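Local structure of beta-n-acetylhexosaminidase (Streptococcus pneumoniae, 4AZG) at residues 279-284 against 328-333. The protein hydrolyses terminal N-acetylhexosamine residues from the non-reducing ends of glycans, probably by the substrate-assisted mechanism of glycoside hydrolase family 20. Numbering follows the deposited sequence.
Sequences DWYYIL and SIWADR. With OAN (O-(2-acetamido-2-deoxy D-glucopyranosylidene) amino-N-phenylcarbamate), chain C.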
# COMPACT_ATOMS: atom_id res chain seq x y z
N ASP A 279 -3.66 11.42 -9.31
CA ASP A 279 -3.62 11.51 -10.76
C ASP A 279 -3.31 10.16 -11.41
O ASP A 279 -3.69 9.91 -12.57
CB ASP A 279 -2.56 12.52 -11.20
CG ASP A 279 -3.02 13.96 -11.08
OD1 ASP A 279 -4.21 14.21 -10.84
OD2 ASP A 279 -2.17 14.84 -11.23
N TRP A 280 -2.61 9.29 -10.66
CA TRP A 280 -2.22 7.99 -11.19
C TRP A 280 -3.18 6.87 -10.89
O TRP A 280 -2.94 5.74 -11.31
CB TRP A 280 -0.80 7.60 -10.73
CG TRP A 280 0.24 8.63 -11.07
CD1 TRP A 280 0.40 9.34 -12.27
CD2 TRP A 280 1.32 9.11 -10.21
NE1 TRP A 280 1.45 10.20 -12.19
CE2 TRP A 280 2.05 10.12 -10.98
CE3 TRP A 280 1.72 8.84 -8.90
CZ2 TRP A 280 3.15 10.79 -10.46
CZ3 TRP A 280 2.82 9.53 -8.39
CH2 TRP A 280 3.52 10.47 -9.16
N TYR A 281 -4.26 7.17 -10.16
CA TYR A 281 -5.27 6.15 -9.81
C TYR A 281 -5.90 5.45 -11.02
O TYR A 281 -6.20 6.08 -12.04
CB TYR A 281 -6.39 6.78 -8.98
CG TYR A 281 -6.08 6.97 -7.52
CD1 TYR A 281 -4.76 6.87 -7.03
CD2 TYR A 281 -7.09 7.28 -6.61
CE1 TYR A 281 -4.48 7.04 -5.68
CE2 TYR A 281 -6.82 7.46 -5.26
CZ TYR A 281 -5.52 7.34 -4.80
OH TYR A 281 -5.23 7.52 -3.47
N TYR A 282 -6.08 4.14 -10.91
CA TYR A 282 -6.92 3.39 -11.83
C TYR A 282 -7.85 2.48 -11.03
O TYR A 282 -7.40 1.71 -10.18
CB TYR A 282 -6.11 2.61 -12.89
CG TYR A 282 -7.00 1.68 -13.70
CD1 TYR A 282 -8.11 2.17 -14.40
CD2 TYR A 282 -6.79 0.30 -13.70
CE1 TYR A 282 -8.96 1.32 -15.09
CE2 TYR A 282 -7.63 -0.55 -14.39
CZ TYR A 282 -8.72 -0.04 -15.09
OH TYR A 282 -9.56 -0.89 -15.78
N ILE A 283 -9.15 2.59 -11.29
CA ILE A 283 -10.16 1.81 -10.58
C ILE A 283 -10.60 0.76 -11.59
O ILE A 283 -11.01 1.11 -12.70
CB ILE A 283 -11.37 2.67 -10.18
CG1 ILE A 283 -10.99 3.67 -9.11
CG2 ILE A 283 -12.57 1.83 -9.72
CD1 ILE A 283 -11.16 5.11 -9.56
N LEU A 284 -10.50 -0.53 -11.23
CA LEU A 284 -10.78 -1.56 -12.23
C LEU A 284 -12.16 -1.30 -12.83
O LEU A 284 -13.14 -1.08 -12.08
CB LEU A 284 -10.72 -2.97 -11.64
CG LEU A 284 -9.52 -3.40 -10.77
CD1 LEU A 284 -9.79 -4.78 -10.20
CD2 LEU A 284 -8.23 -3.38 -11.57
N SER A 328 -1.46 3.66 -7.95
CA SER A 328 -2.41 2.88 -7.20
C SER A 328 -3.49 2.27 -8.07
O SER A 328 -4.11 2.95 -8.91
CB SER A 328 -3.01 3.72 -6.05
OG SER A 328 -2.01 4.42 -5.33
N ILE A 329 -3.72 0.98 -7.85
CA ILE A 329 -4.77 0.23 -8.52
C ILE A 329 -5.84 -0.11 -7.48
O ILE A 329 -5.54 -0.80 -6.50
CB ILE A 329 -4.24 -1.11 -9.09
CG1 ILE A 329 -2.99 -0.89 -9.94
CG2 ILE A 329 -5.35 -1.85 -9.84
CD1 ILE A 329 -3.18 -0.05 -11.21
N TRP A 330 -7.06 0.37 -7.70
CA TRP A 330 -8.16 0.22 -6.74
C TRP A 330 -9.28 -0.64 -7.29
O TRP A 330 -9.43 -0.81 -8.51
CB TRP A 330 -8.72 1.58 -6.38
CG TRP A 330 -7.71 2.51 -5.77
CD1 TRP A 330 -7.02 3.55 -6.40
CD2 TRP A 330 -7.24 2.53 -4.38
NE1 TRP A 330 -6.17 4.18 -5.52
CE2 TRP A 330 -6.26 3.61 -4.28
CE3 TRP A 330 -7.51 1.76 -3.25
CZ2 TRP A 330 -5.62 3.92 -3.09
CZ3 TRP A 330 -6.85 2.08 -2.06
CH2 TRP A 330 -5.93 3.14 -1.98
N ALA A 331 -10.08 -1.20 -6.39
CA ALA A 331 -11.16 -2.10 -6.80
C ALA A 331 -12.50 -1.70 -6.19
O ALA A 331 -13.25 -2.56 -5.71
CB ALA A 331 -10.81 -3.55 -6.50
N ASP A 332 -12.78 -0.40 -6.20
CA ASP A 332 -14.06 0.19 -5.74
C ASP A 332 -15.29 -0.67 -6.02
O ASP A 332 -16.14 -0.86 -5.15
CB ASP A 332 -14.24 1.60 -6.33
CG ASP A 332 -13.16 2.55 -5.87
OD1 ASP A 332 -12.02 2.09 -5.62
OD2 ASP A 332 -13.44 3.77 -5.74
N ARG A 333 -15.41 -1.17 -7.25
CA ARG A 333 -16.42 -2.19 -7.55
C ARG A 333 -15.66 -3.49 -7.73
O ARG A 333 -15.10 -3.75 -8.80
CB ARG A 333 -17.22 -1.85 -8.80
CG ARG A 333 -17.66 -0.40 -8.90
CD ARG A 333 -18.16 -0.11 -10.31
NE ARG A 333 -17.67 1.17 -10.81
CZ ARG A 333 -16.56 1.31 -11.55
NH1 ARG A 333 -15.81 0.26 -11.89
NH2 ARG A 333 -16.22 2.52 -11.96
CAH OAN C . -6.68 6.90 -0.17
CAG OAN C . -7.72 6.61 -1.25
OAN OAN C . -7.40 6.58 -2.45
NAI OAN C . -8.93 6.33 -0.77
CAB OAN C . -10.10 5.97 -1.59
CAC OAN C . -9.95 4.51 -2.07
OAJ OAN C . -10.48 3.57 -1.13
CAD OAN C . -10.55 4.34 -3.47
OAK OAN C . -10.37 2.99 -3.86
CAE OAN C . -9.83 5.26 -4.45
CAF OAN C . -10.35 5.25 -5.86
OAM OAN C . -11.67 5.78 -5.89
OAL OAN C . -10.00 6.61 -4.11
CAA OAN C . -10.26 6.94 -2.79
NAY OAN C . -10.66 8.19 -2.57
OAQ OAN C . -10.80 8.94 -3.72
CAP OAN C . -11.60 10.04 -3.56
OAR OAN C . -11.53 10.98 -4.35
NAO OAN C . -12.41 10.03 -2.49
CAS OAN C . -13.21 11.02 -2.09
CAT OAN C . -12.91 11.66 -0.87
CAU OAN C . -13.70 12.69 -0.38
CAV OAN C . -14.81 13.09 -1.11
CAW OAN C . -15.14 12.46 -2.33
CAX OAN C . -14.34 11.42 -2.83
O HOH W 1 -13.57 -1.77 -9.48
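Tyr281 and Trp330 meet in a T-shaped stack at the floor of the sugar-binding pocket: the indole edge points into the phenol face, with NE1 of Trp330 3.1 Å above the centre of the Tyr281 ring and the planes at 61°. With its CG beside the backbone N (chi1 -80°), the Tyr281 ring swings back toward the neighbouring strand and also touches the Ser328 side chain.

Parallel-strand hydrogen bonds join the backbones: Tyr282 N gives to Ser328 O (3.0 Å), Trp330 N to Tyr282 O (2.8 Å, almost straight at 175°) and Leu284 N to Trp330 O. Beyond them, one water links Leu284 O with N and O of Arg333.

The inhibitor OAN, a gluconohydroximolactone derivative, lies over one indole face, its CAE 3.6 Å above the plane of Trp330. Tyr281 OH donates to the acetamido oxygen, atom OAN (2.6 Å), a hold consistent with orienting the acetamido group that acts as nucleophile in this family. Asp332 accepts from two of the sugar hydroxyls, the 4-hydroxyl OAK on OD1 (2.6 Å) and the 6-hydroxyl OAM on OD2 (2.7 Å), while Ile283 CG1 lies against CAF.

On the sheet face of Tyr282 and Ile329, away from the sugar, Ile329 CG2 meets CD2 of Leu284, just past the strand (3.7 Å). There helix 340-352 covers Tyr282, Leu284 and Ile329, and Glu342 binds Tyr282 OH; strand 11-17 flanks strand 322-330 in the TIM barrel, and helix 295-304 completes the beta-alpha-beta crossover from strand 282-283.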